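PDB 2W41: glycerol kinase, putative from Plasmodium falciparum, which probably catalyses the ATP-dependent phosphorylation of glycerol to sn-glycerol 3-phosphate, as an ADP-binding member of the FGGY kinase family. Local coordinates for residues B[90-95]-B[168-173]; B[102-107]-B[148-153]; B[20-25]-B[62-67]. All coordinates share one frame; numbering follows the deposited sequence.

Contact 1 of 3, residues B[90-95]-B[168-173]; sequences ETVIIW and IGNINT. With EDO (1,2-ethanediol), chain T.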
ATOM      1  N   GLU B  90      33.622  -4.781  14.477  1.00 36.11           N
ATOM      2  CA  GLU B  90      33.536  -5.917  13.528  1.00 36.65           C
ATOM      3  C   GLU B  90      34.454  -5.762  12.296  1.00 36.74           C
ATOM      4  O   GLU B  90      35.207  -6.675  11.973  1.00 37.47           O
ATOM      5  CB  GLU B  90      32.071  -6.152  13.142  1.00 37.25           C
ATOM      6  CG  GLU B  90      31.264  -6.682  14.319  1.00 39.27           C
ATOM      7  CD  GLU B  90      29.903  -6.080  14.445  1.00 43.66           C
ATOM      8  OE1 GLU B  90      29.340  -5.699  13.408  1.00 48.64           O
ATOM      9  OE2 GLU B  90      29.380  -5.981  15.584  1.00 44.36           O
ATOM     10  N   THR B  91      34.396  -4.608  11.624  1.00 36.30           N
ATOM     11  CA  THR B  91      35.412  -4.196  10.638  1.00 35.94           C
ATOM     12  C   THR B  91      36.812  -4.636  11.036  1.00 36.85           C
ATOM     13  O   THR B  91      37.235  -4.418  12.174  1.00 36.04           O
ATOM     14  CB  THR B  91      35.362  -2.666  10.374  1.00 35.11           C
ATOM     15  OG1 THR B  91      34.107  -2.355   9.759  1.00 33.07           O
ATOM     16  CG2 THR B  91      36.518  -2.186   9.477  1.00 32.59           C
ATOM     17  N   VAL B  92      37.508  -5.294  10.094  1.00 37.87           N
ATOM     18  CA  VAL B  92      38.779  -5.962  10.410  1.00 38.13           C
ATOM     19  C   VAL B  92      39.935  -5.587   9.476  1.00 39.00           C
ATOM     20  O   VAL B  92      39.747  -5.446   8.261  1.00 40.12           O
ATOM     21  CB  VAL B  92      38.605  -7.533  10.589  1.00 38.58           C
ATOM     22  CG1 VAL B  92      38.321  -8.259   9.244  1.00 37.10           C
ATOM     23  CG2 VAL B  92      39.832  -8.162  11.340  1.00 37.15           C
ATOM     24  N   ILE B  93      41.127  -5.453  10.033  1.00 39.32           N
ATOM     25  CA  ILE B  93      42.334  -5.293   9.247  1.00 40.72           C
ATOM     26  C   ILE B  93      43.352  -6.320   9.683  1.00 41.95           C
ATOM     27  O   ILE B  93      43.446  -6.665  10.872  1.00 41.66           O
ATOM     28  CB  ILE B  93      42.967  -3.896   9.397  1.00 40.95           C
ATOM     29  CG1 ILE B  93      41.924  -2.809   9.148  1.00 42.63           C
ATOM     30  CG2 ILE B  93      44.161  -3.698   8.451  1.00 38.70           C
ATOM     31  CD1 ILE B  93      42.028  -1.644  10.125  1.00 43.58           C
ATOM     32  N   ILE B  94      44.106  -6.828   8.696  1.00 43.64           N
ATOM     33  CA  ILE B  94      45.295  -7.623   8.972  1.00 44.32           C
ATOM     34  C   ILE B  94      46.479  -6.856   8.459  1.00 44.35           C
ATOM     35  O   ILE B  94      46.440  -6.346   7.334  1.00 44.03           O
ATOM     36  CB  ILE B  94      45.236  -9.038   8.372  1.00 44.54           C
ATOM     37  CG1 ILE B  94      43.929  -9.727   8.805  1.00 43.42           C
ATOM     38  CG2 ILE B  94      46.491  -9.838   8.856  1.00 45.18           C
ATOM     39  CD1 ILE B  94      43.805 -11.218   8.425  1.00 44.62           C
ATOM     40  N   TRP B  95      47.507  -6.726   9.305  1.00 44.72           N
ATOM     41  CA  TRP B  95      48.724  -6.013   8.896  1.00 45.21           C
ATOM     42  C   TRP B  95      50.032  -6.671   9.331  1.00 47.03           C
ATOM     43  O   TRP B  95      50.048  -7.696  10.014  1.00 47.39           O
ATOM     44  CB  TRP B  95      48.699  -4.523   9.303  1.00 44.41           C
ATOM     45  CG  TRP B  95      48.741  -4.243  10.790  1.00 42.55           C
ATOM     46  CD1 TRP B  95      49.857  -4.024  11.569  1.00 41.14           C
ATOM     47  CD2 TRP B  95      47.609  -4.132  11.664  1.00 41.60           C
ATOM     48  NE1 TRP B  95      49.487  -3.801  12.872  1.00 41.95           N
ATOM     49  CE2 TRP B  95      48.114  -3.865  12.965  1.00 43.06           C
ATOM     50  CE3 TRP B  95      46.215  -4.254  11.482  1.00 40.41           C
ATOM     51  CZ2 TRP B  95      47.262  -3.700  14.082  1.00 43.14           C
ATOM     52  CZ3 TRP B  95      45.368  -4.093  12.589  1.00 41.54           C
ATOM     53  CH2 TRP B  95      45.898  -3.815  13.868  1.00 41.96           C
ATOM     54  N   ILE B 168      46.052  -9.327  13.547  1.00 46.34           N
ATOM     55  CA  ILE B 168      44.631  -9.194  13.269  1.00 46.43           C
ATOM     56  C   ILE B 168      43.947  -8.191  14.275  1.00 46.12           C
ATOM     57  O   ILE B 168      43.862  -8.421  15.503  1.00 45.69           O
ATOM     58  CB  ILE B 168      43.933 -10.586  13.314  1.00 46.89           C
ATOM     59  CG1 ILE B 168      44.767 -11.646  12.557  1.00 46.98           C
ATOM     60  CG2 ILE B 168      42.429 -10.481  12.846  1.00 46.66           C
ATOM     61  CD1 ILE B 168      44.178 -13.105  12.627  1.00 46.56           C
ATOM     62  N   GLY B 169      43.447  -7.085  13.733  1.00 45.54           N
ATOM     63  CA  GLY B 169      42.842  -6.063  14.549  1.00 44.09           C
ATOM     64  C   GLY B 169      41.545  -5.483  14.041  1.00 44.05           C
ATOM     65  O   GLY B 169      41.354  -5.236  12.843  1.00 43.63           O
ATOM     66  N   ASN B 170      40.646  -5.234  14.992  1.00 43.63           N
ATOM     67  CA  ASN B 170      39.548  -4.315  14.771  1.00 42.29           C
ATOM     68  C   ASN B 170      40.115  -2.874  14.721  1.00 41.12           C
ATOM     69  O   ASN B 170      41.317  -2.675  14.967  1.00 40.65           O
ATOM     70  CB  ASN B 170      38.487  -4.520  15.838  1.00 42.03           C
ATOM     71  CG  ASN B 170      37.716  -5.840  15.667  1.00 43.24           C
ATOM     72  OD1 ASN B 170      37.336  -6.462  16.648  1.00 44.62           O
ATOM     73  ND2 ASN B 170      37.438  -6.238  14.420  1.00 42.64           N
ATOM     74  N   ILE B 171      39.276  -1.896  14.368  1.00 39.83           N
ATOM     75  CA  ILE B 171      39.702  -0.495  14.164  1.00 38.96           C
ATOM     76  C   ILE B 171      40.356   0.190  15.374  1.00 39.96           C
ATOM     77  O   ILE B 171      41.251   1.033  15.191  1.00 40.04           O
ATOM     78  CB  ILE B 171      38.546   0.394  13.667  1.00 38.87           C
ATOM     79  CG1 ILE B 171      38.192   0.096  12.194  1.00 37.50           C
ATOM     80  CG2 ILE B 171      38.841   1.878  13.917  1.00 38.41           C
ATOM     81  CD1 ILE B 171      39.184   0.580  11.132  1.00 30.56           C
ATOM     82  N   ASN B 172      39.934  -0.174  16.596  1.00 40.19           N
ATOM     83  CA  ASN B 172      40.560   0.319  17.810  1.00 40.64           C
ATOM     84  C   ASN B 172      42.026  -0.057  17.868  1.00 41.62           C
ATOM     85  O   ASN B 172      42.885   0.809  18.091  1.00 42.53           O
ATOM     86  CB  ASN B 172      39.800  -0.118  19.079  1.00 40.27           C
ATOM     87  CG  ASN B 172      39.647  -1.630  19.204  1.00 40.33           C
ATOM     88  OD1 ASN B 172      39.275  -2.316  18.238  1.00 40.78           O
ATOM     89  ND2 ASN B 172      39.916  -2.161  20.400  1.00 37.92           N
ATOM     90  N   THR B 173      42.298  -1.346  17.638  1.00 42.99           N
ATOM     91  CA  THR B 173      43.649  -1.953  17.656  1.00 42.89           C
ATOM     92  C   THR B 173      44.519  -1.230  16.632  1.00 43.24           C
ATOM     93  O   THR B 173      45.654  -0.838  16.928  1.00 43.22           O
ATOM     94  CB  THR B 173      43.574  -3.487  17.330  1.00 42.97           C
ATOM     95  OG1 THR B 173      42.639  -4.118  18.212  1.00 44.51           O
ATOM     96  CG2 THR B 173      44.924  -4.183  17.490  1.00 41.86           C
TER
HETATM   97  C1  EDO T1508      25.455  -5.689  12.605  1.00 55.04           C
HETATM   98  O1  EDO T1508      26.616  -5.601  13.411  1.00 53.57           O
HETATM   99  C2  EDO T1508      24.485  -6.556  13.384  1.00 57.35           C
HETATM  100  O2  EDO T1508      25.079  -7.829  13.689  1.00 59.56           O
HETATM  101  O   HOH W   1      36.428  -2.745  14.224  1.00 43.06           O
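Trp95 brings the six-membered part of its indole up against Gly169 of the neighbouring strand, CZ3 lying 3.7 Å from Gly169 N. Its CG sits between the backbone N and the carbonyl carbon (chi1 67°), which turns the ring back toward the partner strand. Glycine suits this place, since a CB here would run into the indole. At the ring edge, Thr173 CG2 approaches Trp95 CH2 at 3.8 Å.

In the backbone, Ile93 and Gly169 form an antiparallel hydrogen-bonded pair: Ile93 N to Gly169 O is 2.8 Å and Gly169 N to Ile93 O 2.9 Å, both nearly straight. Ile171, the first helical residue, sets its CD1 3.7 Å from Ile93 CD1, beside the Thr91 methyl. On the other face, Val92 CG2 and Ile168 CG2 lie side by side at 3.8 Å, both residues touching Ile147. Glu90 OE1 accepts from an ethanediol, probably from the crystallisation liquor, while OE2 forms a salt bridge with Arg193.

Asn170 ND2, also bonded to Ser143, donates to Thr91 O (2.9 Å) from above the carbonyl plane; a water donates to Thr91 O and accepts from Ile171 N. Buried polar groups at the strand-to-helix turn thus have partners beside the apolar side chains.

Contact 2 of 3, residues B[102-107]-B[148-153]; sequences PLYNAI and LWLIQN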
ATOM      1  N   PRO B 102      49.292  -2.590   6.022  1.00 55.72           N
ATOM      2  CA  PRO B 102      48.184  -3.522   5.773  1.00 55.10           C
ATOM      3  C   PRO B 102      48.470  -4.520   4.642  1.00 54.34           C
ATOM      4  O   PRO B 102      48.930  -4.152   3.554  1.00 54.56           O
ATOM      5  CB  PRO B 102      46.990  -2.604   5.404  1.00 55.18           C
ATOM      6  CG  PRO B 102      47.546  -1.236   5.180  1.00 55.27           C
ATOM      7  CD  PRO B 102      48.875  -1.175   5.909  1.00 55.92           C
ATOM      8  N   LEU B 103      48.189  -5.787   4.914  1.00 53.28           N
ATOM      9  CA  LEU B 103      48.271  -6.852   3.909  1.00 51.28           C
ATOM     10  C   LEU B 103      47.000  -6.850   3.046  1.00 50.81           C
ATOM     11  O   LEU B 103      46.920  -7.555   2.030  1.00 50.41           O
ATOM     12  CB  LEU B 103      48.514  -8.199   4.595  1.00 50.77           C
ATOM     13  CG  LEU B 103      49.657  -8.148   5.626  1.00 50.10           C
ATOM     14  CD1 LEU B 103      49.829  -9.444   6.377  1.00 48.13           C
ATOM     15  CD2 LEU B 103      51.002  -7.677   5.027  1.00 50.05           C
ATOM     16  N   TYR B 104      46.024  -6.024   3.443  1.00 49.87           N
ATOM     17  CA  TYR B 104      44.768  -5.858   2.694  1.00 48.44           C
ATOM     18  C   TYR B 104      43.979  -4.736   3.381  1.00 48.39           C
ATOM     19  O   TYR B 104      44.144  -4.467   4.579  1.00 48.43           O
ATOM     20  CB  TYR B 104      43.955  -7.162   2.695  1.00 47.24           C
ATOM     21  CG  TYR B 104      42.842  -7.273   1.659  1.00 46.53           C
ATOM     22  CD1 TYR B 104      43.079  -7.854   0.397  1.00 45.56           C
ATOM     23  CD2 TYR B 104      41.553  -6.827   1.934  1.00 45.54           C
ATOM     24  CE1 TYR B 104      42.066  -7.991  -0.529  1.00 43.61           C
ATOM     25  CE2 TYR B 104      40.529  -6.934   1.001  1.00 46.15           C
ATOM     26  CZ  TYR B 104      40.789  -7.525  -0.236  1.00 46.48           C
ATOM     27  OH  TYR B 104      39.780  -7.625  -1.179  1.00 45.85           O
ATOM     28  N   ASN B 105      43.114  -4.094   2.607  1.00 47.61           N
ATOM     29  CA  ASN B 105      42.140  -3.157   3.132  1.00 46.39           C
ATOM     30  C   ASN B 105      41.380  -3.677   4.318  1.00 46.48           C
ATOM     31  O   ASN B 105      41.360  -4.889   4.590  1.00 47.30           O
ATOM     32  CB  ASN B 105      41.136  -2.812   2.050  1.00 45.56           C
ATOM     33  CG  ASN B 105      41.639  -1.750   1.131  1.00 42.98           C
ATOM     34  OD1 ASN B 105      40.951  -1.376   0.197  1.00 40.84           O
ATOM     35  ND2 ASN B 105      42.849  -1.259   1.385  1.00 39.22           N
ATOM     36  N   ALA B 106      40.746  -2.751   5.031  1.00 45.77           N
ATOM     37  CA  ALA B 106      39.792  -3.122   6.060  1.00 44.24           C
ATOM     38  C   ALA B 106      38.577  -3.706   5.335  1.00 43.21           C
ATOM     39  O   ALA B 106      38.210  -3.235   4.260  1.00 43.70           O
ATOM     40  CB  ALA B 106      39.422  -1.888   6.900  1.00 43.57           C
ATOM     41  N   ILE B 107      37.974  -4.749   5.900  1.00 42.09           N
ATOM     42  CA  ILE B 107      36.728  -5.299   5.362  1.00 40.72           C
ATOM     43  C   ILE B 107      35.621  -4.894   6.335  1.00 39.29           C
ATOM     44  O   ILE B 107      35.539  -5.368   7.466  1.00 39.93           O
ATOM     45  CB  ILE B 107      36.781  -6.878   5.093  1.00 40.87           C
ATOM     46  CG1 ILE B 107      37.870  -7.265   4.091  1.00 41.89           C
ATOM     47  CG2 ILE B 107      35.459  -7.403   4.566  1.00 40.66           C
ATOM     48  CD1 ILE B 107      37.972  -8.834   3.787  1.00 41.23           C
ATOM     49  N   LEU B 148      38.896 -15.369   7.822  1.00 48.01           N
ATOM     50  CA  LEU B 148      38.917 -16.651   7.090  1.00 48.56           C
ATOM     51  C   LEU B 148      38.992 -16.457   5.582  1.00 49.35           C
ATOM     52  O   LEU B 148      39.878 -17.024   4.907  1.00 49.44           O
ATOM     53  CB  LEU B 148      37.691 -17.526   7.437  1.00 48.79           C
ATOM     54  CG  LEU B 148      37.538 -18.857   6.670  1.00 48.36           C
ATOM     55  CD1 LEU B 148      38.598 -19.880   7.097  1.00 50.52           C
ATOM     56  CD2 LEU B 148      36.181 -19.437   6.822  1.00 47.98           C
ATOM     57  N   TRP B 149      38.052 -15.680   5.042  1.00 49.53           N
ATOM     58  CA  TRP B 149      38.143 -15.309   3.637  1.00 50.04           C
ATOM     59  C   TRP B 149      39.555 -14.826   3.267  1.00 50.97           C
ATOM     60  O   TRP B 149      40.087 -15.230   2.227  1.00 51.65           O
ATOM     61  CB  TRP B 149      37.116 -14.259   3.288  1.00 48.82           C
ATOM     62  CG  TRP B 149      36.908 -14.008   1.823  1.00 48.65           C
ATOM     63  CD1 TRP B 149      35.886 -14.512   1.043  1.00 48.35           C
ATOM     64  CD2 TRP B 149      37.691 -13.157   0.956  1.00 47.56           C
ATOM     65  NE1 TRP B 149      35.986 -14.019  -0.252  1.00 48.59           N
ATOM     66  CE2 TRP B 149      37.076 -13.185  -0.333  1.00 48.25           C
ATOM     67  CE3 TRP B 149      38.836 -12.365   1.140  1.00 45.90           C
ATOM     68  CZ2 TRP B 149      37.580 -12.449  -1.432  1.00 46.53           C
ATOM     69  CZ3 TRP B 149      39.334 -11.637   0.048  1.00 46.96           C
ATOM     70  CH2 TRP B 149      38.720 -11.704  -1.224  1.00 46.44           C
ATOM     71  N   LEU B 150      40.167 -13.980   4.102  1.00 52.09           N
ATOM     72  CA  LEU B 150      41.531 -13.491   3.811  1.00 52.57           C
ATOM     73  C   LEU B 150      42.554 -14.598   3.763  1.00 52.41           C
ATOM     74  O   LEU B 150      43.403 -14.574   2.917  1.00 52.61           O
ATOM     75  CB  LEU B 150      42.014 -12.405   4.779  1.00 52.04           C
ATOM     76  CG  LEU B 150      41.789 -10.927   4.450  1.00 53.44           C
ATOM     77  CD1 LEU B 150      41.512 -10.651   2.954  1.00 54.29           C
ATOM     78  CD2 LEU B 150      40.646 -10.392   5.285  1.00 54.75           C
ATOM     79  N   ILE B 151      42.474 -15.532   4.708  1.00 52.97           N
ATOM     80  CA  ILE B 151      43.349 -16.721   4.795  1.00 52.69           C
ATOM     81  C   ILE B 151      43.228 -17.657   3.567  1.00 52.87           C
ATOM     82  O   ILE B 151      44.200 -18.272   3.129  1.00 53.19           O
ATOM     83  CB  ILE B 151      43.029 -17.511   6.092  1.00 52.26           C
ATOM     84  CG1 ILE B 151      43.572 -16.764   7.315  1.00 52.06           C
ATOM     85  CG2 ILE B 151      43.571 -18.967   6.039  1.00 52.53           C
ATOM     86  CD1 ILE B 151      43.067 -17.318   8.674  1.00 52.20           C
ATOM     87  N   GLN B 152      42.015 -17.760   3.035  1.00 52.72           N
ATOM     88  CA  GLN B 152      41.726 -18.645   1.924  1.00 52.02           C
ATOM     89  C   GLN B 152      42.092 -18.049   0.551  1.00 51.57           C
ATOM     90  O   GLN B 152      42.559 -18.775  -0.327  1.00 51.52           O
ATOM     91  CB  GLN B 152      40.245 -19.057   1.945  1.00 52.12           C
ATOM     92  CG  GLN B 152      39.829 -20.002   3.068  1.00 51.02           C
ATOM     93  CD  GLN B 152      38.385 -20.444   2.904  1.00 51.26           C
ATOM     94  OE1 GLN B 152      37.642 -19.881   2.083  1.00 51.06           O
ATOM     95  NE2 GLN B 152      37.971 -21.442   3.676  1.00 48.34           N
ATOM     96  N   ASN B 153      41.879 -16.750   0.360  1.00 51.06           N
ATOM     97  CA  ASN B 153      42.157 -16.121  -0.940  1.00 51.28           C
ATOM     98  C   ASN B 153      43.410 -15.296  -0.926  1.00 51.30           C
ATOM     99  O   ASN B 153      43.601 -14.522  -1.813  1.00 50.99           O
ATOM    100  CB  ASN B 153      41.019 -15.218  -1.415  1.00 51.01           C
ATOM    101  CG  ASN B 153      39.654 -15.896  -1.395  1.00 51.78           C
ATOM    102  OD1 ASN B 153      38.941 -15.877  -2.403  1.00 53.16           O
ATOM    103  ND2 ASN B 153      39.262 -16.452  -0.241  1.00 50.30           N
TER
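Tyr104 presents one face of its phenol ring to Leu150, whose CD1 methyl stands over it in a CH-pi contact, 4.0 Å from the ring centroid and 15° off the ring normal. The methyl is displaced toward the CG end of the ring, with Tyr104 CG 3.9 Å from Leu150 CD1. With CG anti to the backbone N (chi1 -164°), the tyrosine reaches out from its loop toward helix 144-152.

Leucine suits the helix position because its two methyls can serve different partners. While CD1 covers the phenol, CD2 meets the end of Ile107 tip to tip, with Ile107 CD1 3.4 Å from Leu150 CD2. The isoleucine extends its CG1 branch fully (chi2 180°), which carries CD1 across to the helix.

Trp149 borders the same cluster on its more exposed side. Its six-membered ring comes near the outer end of the phenol, Tyr104 OH lying 4.2 Å from Trp149 CH2, and Ile107 CD1 is a looser neighbour. Asn153 ND2 lies over one face of the indole and donates to Trp149 O at 2.9 Å; that oxygen also accepts from Asn153 N, so the asparagine folds back on the end of the helix. Arg113 makes a cation-pi contact with the indole and a hydrogen bond to Tyr104 OH, which is also bonded to Glu50. Tyrosine therefore joins an apolar ring to a polar end beside charged side chains.

Methyls from helix 144-152 and strand 106-107 thus converge beside Tyr104 and Trp149. This is helix packing on a short strand and the loop before it, within the N-terminal domain of an FGGY kinase and away from the ADP pocket.

Contact 3 of 3, residues B[20-25]-B[62-67]; sequences TKVFFY and NLMNEG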
ATOM      1  N   THR B  20      35.594   9.998  10.199  1.00 43.49           N
ATOM      2  CA  THR B  20      36.387  10.058  11.426  1.00 42.85           C
ATOM      3  C   THR B  20      36.153  11.384  12.111  1.00 43.43           C
ATOM      4  O   THR B  20      36.382  12.446  11.500  1.00 43.97           O
ATOM      5  CB  THR B  20      37.882   9.865  11.140  1.00 42.28           C
ATOM      6  OG1 THR B  20      38.061   8.593  10.505  1.00 40.26           O
ATOM      7  CG2 THR B  20      38.680   9.892  12.430  1.00 41.25           C
ATOM      8  N   LYS B  21      35.707  11.315  13.375  1.00 43.37           N
ATOM      9  CA  LYS B  21      35.407  12.507  14.202  1.00 42.71           C
ATOM     10  C   LYS B  21      36.382  12.691  15.370  1.00 41.87           C
ATOM     11  O   LYS B  21      36.797  11.703  16.015  1.00 41.37           O
ATOM     12  CB  LYS B  21      33.990  12.426  14.770  1.00 42.73           C
ATOM     13  CG  LYS B  21      32.861  12.634  13.780  1.00 45.15           C
ATOM     14  CD  LYS B  21      31.560  12.024  14.339  1.00 49.63           C
ATOM     15  CE  LYS B  21      30.493  11.887  13.261  1.00 53.09           C
ATOM     16  NZ  LYS B  21      29.614  10.685  13.500  1.00 54.73           N
ATOM     17  N   VAL B  22      36.732  13.954  15.654  1.00 41.08           N
ATOM     18  CA  VAL B  22      37.438  14.296  16.892  1.00 39.95           C
ATOM     19  C   VAL B  22      36.618  15.274  17.745  1.00 39.92           C
ATOM     20  O   VAL B  22      36.150  16.307  17.233  1.00 39.75           O
ATOM     21  CB  VAL B  22      38.873  14.834  16.670  1.00 40.09           C
ATOM     22  CG1 VAL B  22      39.806  13.768  16.077  1.00 39.43           C
ATOM     23  CG2 VAL B  22      38.868  16.110  15.855  1.00 39.41           C
ATOM     24  N   PHE B  23      36.460  14.936  19.035  1.00 39.19           N
ATOM     25  CA  PHE B  23      35.759  15.756  20.040  1.00 38.86           C
ATOM     26  C   PHE B  23      36.718  16.161  21.164  1.00 39.59           C
ATOM     27  O   PHE B  23      37.373  15.323  21.767  1.00 39.66           O
ATOM     28  CB  PHE B  23      34.531  15.017  20.596  1.00 37.91           C
ATOM     29  CG  PHE B  23      33.454  14.788  19.570  1.00 36.43           C
ATOM     30  CD1 PHE B  23      32.418  15.690  19.428  1.00 35.12           C
ATOM     31  CD2 PHE B  23      33.509  13.686  18.707  1.00 36.14           C
ATOM     32  CE1 PHE B  23      31.436  15.499  18.467  1.00 35.97           C
ATOM     33  CE2 PHE B  23      32.552  13.488  17.732  1.00 31.99           C
ATOM     34  CZ  PHE B  23      31.512  14.391  17.600  1.00 35.66           C
ATOM     35  N   PHE B  24      36.828  17.467  21.422  1.00 40.87           N
ATOM     36  CA  PHE B  24      37.599  17.972  22.551  1.00 40.90           C
ATOM     37  C   PHE B  24      36.626  18.351  23.643  1.00 41.46           C
ATOM     38  O   PHE B  24      35.985  19.369  23.561  1.00 43.32           O
ATOM     39  CB  PHE B  24      38.446  19.151  22.100  1.00 40.98           C
ATOM     40  CG  PHE B  24      39.532  18.770  21.095  1.00 41.79           C
ATOM     41  CD1 PHE B  24      40.823  18.398  21.532  1.00 42.39           C
ATOM     42  CD2 PHE B  24      39.263  18.743  19.718  1.00 42.22           C
ATOM     43  CE1 PHE B  24      41.837  18.036  20.611  1.00 42.83           C
ATOM     44  CE2 PHE B  24      40.285  18.384  18.763  1.00 41.05           C
ATOM     45  CZ  PHE B  24      41.548  18.021  19.203  1.00 40.96           C
ATOM     46  N   TYR B  25      36.469  17.504  24.645  1.00 41.63           N
ATOM     47  CA  TYR B  25      35.576  17.771  25.768  1.00 41.99           C
ATOM     48  C   TYR B  25      36.291  18.465  26.930  1.00 42.32           C
ATOM     49  O   TYR B  25      37.404  18.100  27.242  1.00 43.18           O
ATOM     50  CB  TYR B  25      35.020  16.435  26.284  1.00 41.57           C
ATOM     51  CG  TYR B  25      33.905  15.878  25.434  1.00 40.46           C
ATOM     52  CD1 TYR B  25      32.572  16.177  25.721  1.00 38.82           C
ATOM     53  CD2 TYR B  25      34.178  15.054  24.343  1.00 37.60           C
ATOM     54  CE1 TYR B  25      31.539  15.653  24.954  1.00 40.24           C
ATOM     55  CE2 TYR B  25      33.156  14.542  23.546  1.00 35.14           C
ATOM     56  CZ  TYR B  25      31.838  14.825  23.841  1.00 39.81           C
ATOM     57  OH  TYR B  25      30.809  14.305  23.037  1.00 38.94           O
ATOM     58  N   ASN B  62      45.303  14.369  10.645  1.00 46.52           N
ATOM     59  CA  ASN B  62      44.911  15.686  10.218  1.00 46.75           C
ATOM     60  C   ASN B  62      43.962  16.415  11.184  1.00 45.92           C
ATOM     61  O   ASN B  62      44.218  17.570  11.532  1.00 46.51           O
ATOM     62  CB  ASN B  62      44.433  15.654   8.773  1.00 47.02           C
ATOM     63  CG  ASN B  62      45.613  15.465   7.789  1.00 50.50           C
ATOM     64  OD1 ASN B  62      46.793  15.653   8.171  1.00 51.77           O
ATOM     65  ND2 ASN B  62      45.305  15.073   6.529  1.00 50.38           N
ATOM     66  N   LEU B  63      42.909  15.730  11.632  1.00 44.78           N
ATOM     67  CA  LEU B  63      41.945  16.272  12.588  1.00 43.87           C
ATOM     68  C   LEU B  63      42.592  16.614  13.957  1.00 44.44           C
ATOM     69  O   LEU B  63      42.291  17.685  14.572  1.00 44.72           O
ATOM     70  CB  LEU B  63      40.821  15.270  12.790  1.00 42.95           C
ATOM     71  CG  LEU B  63      39.939  15.002  11.584  1.00 40.92           C
ATOM     72  CD1 LEU B  63      39.227  13.642  11.667  1.00 36.15           C
ATOM     73  CD2 LEU B  63      38.956  16.174  11.423  1.00 37.15           C
ATOM     74  N   MET B  64      43.470  15.714  14.426  1.00 43.60           N
ATOM     75  CA  MET B  64      44.137  15.875  15.703  1.00 42.80           C
ATOM     76  C   MET B  64      44.987  17.131  15.664  1.00 44.70           C
ATOM     77  O   MET B  64      45.001  17.930  16.623  1.00 45.11           O
ATOM     78  CB  MET B  64      44.967  14.650  16.046  1.00 42.15           C
ATOM     79  CG  MET B  64      44.157  13.459  16.527  1.00 40.73           C
ATOM     80  SD  MET B  64      45.125  11.958  16.897  1.00 40.08           S
ATOM     81  CE  MET B  64      45.867  12.372  18.474  1.00 34.91           C
ATOM     82  N   ASN B  65      45.676  17.345  14.542  1.00 46.26           N
ATOM     83  CA  ASN B  65      46.616  18.485  14.453  1.00 47.21           C
ATOM     84  C   ASN B  65      45.930  19.830  14.256  1.00 48.38           C
ATOM     85  O   ASN B  65      46.374  20.820  14.828  1.00 49.26           O
ATOM     86  CB  ASN B  65      47.710  18.258  13.403  1.00 46.71           C
ATOM     87  CG  ASN B  65      48.735  17.234  13.838  1.00 45.10           C
ATOM     88  OD1 ASN B  65      49.123  17.140  15.009  1.00 43.38           O
ATOM     89  ND2 ASN B  65      49.195  16.468  12.886  1.00 45.27           N
ATOM     90  N   GLU B  66      44.854  19.864  13.461  1.00 49.49           N
ATOM     91  CA  GLU B  66      44.076  21.087  13.272  1.00 50.35           C
ATOM     92  C   GLU B  66      43.254  21.480  14.517  1.00 50.20           C
ATOM     93  O   GLU B  66      43.148  22.665  14.817  1.00 50.40           O
ATOM     94  CB  GLU B  66      43.223  21.018  11.997  1.00 50.68           C
ATOM     95  CG  GLU B  66      41.731  20.693  12.186  1.00 55.29           C
ATOM     96  CD  GLU B  66      40.860  21.923  12.421  1.00 57.82           C
ATOM     97  OE1 GLU B  66      41.306  23.006  12.002  1.00 60.72           O
ATOM     98  OE2 GLU B  66      39.738  21.802  13.001  1.00 58.55           O
ATOM     99  N   GLY B  67      42.688  20.497  15.228  1.00 49.63           N
ATOM    100  CA  GLY B  67      41.973  20.757  16.467  1.00 49.41           C
ATOM    101  C   GLY B  67      42.818  21.431  17.536  1.00 49.02           C
ATOM    102  O   GLY B  67      42.379  22.378  18.177  1.00 48.64           O
TER
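Strand 20-25 and helix 62-67 run in broadly the same direction, their axes 8.6 Å apart at closest approach and inclined by 29°. Leu63 reaches from the helix toward the strand between Thr20 and Val22. With its CG anti to the carbonyl carbon (chi1 -66°), Leu63 carries its CD1 to the Thr20 end, where the methyl lies close to the carbonyl, 3.1 Å from Thr20 O, with Thr20 CG2 at 3.9 Å. The same leucine lays its CB against both branches of Val22, the nearer being CG2 at 3.7 Å. A beta-branched valine fits here because both methyls offer apolar surface to the helix. Thr20 turns its methyl into the contact while its OG1 bonds to Gln15.

The strand belongs to the mixed sheet of the N-terminal half of this FGGY kinase, a member of the sugar kinase/Hsp70/actin superfamily, and helix 53-74 packs on one face of that sheet. Phe23 projects from the opposite face, where it touches Ser449 of helix 447-459.

Farther along, Phe24 brings its ring up to the helix backbone, Phe24 CE2 standing 3.7 Å from Gly67 CA. Glycine is apt because a CB would collide with the phenyl ring. The ring edge is turned toward Met64 O, which itself accepts a hydrogen bond from Tyr241. The Met64 side chain makes a looser contact, its CG lying 4.4 Å from Val22 CG1, and also touches Leu11 of strand 6-15.

Overall arrangement
From the N terminus, contact 3 closes first: strand 20-25 leads through strand 31-38 into helix 53-74, which returns to cover the six-stranded sheet that contains strand 19-25. Only after that loop is complete does contact 1 open at residues 90-95, to close at 168-173. Contact 2 is nested within this second loop, joining 102-107 to 148-153. Contacts 1 and 2 adjoin, their centres about 11 Å apart: backbone bonds probably link Val92 to Ile107 and Ile94 to Leu103, so segment 90-95 lies between its partner strand and the loop that meets helix 144-152. Contact 3 stands apart, its centre about 21 Å from that of contact 1, although all three belong to the N-terminal half of the kinase.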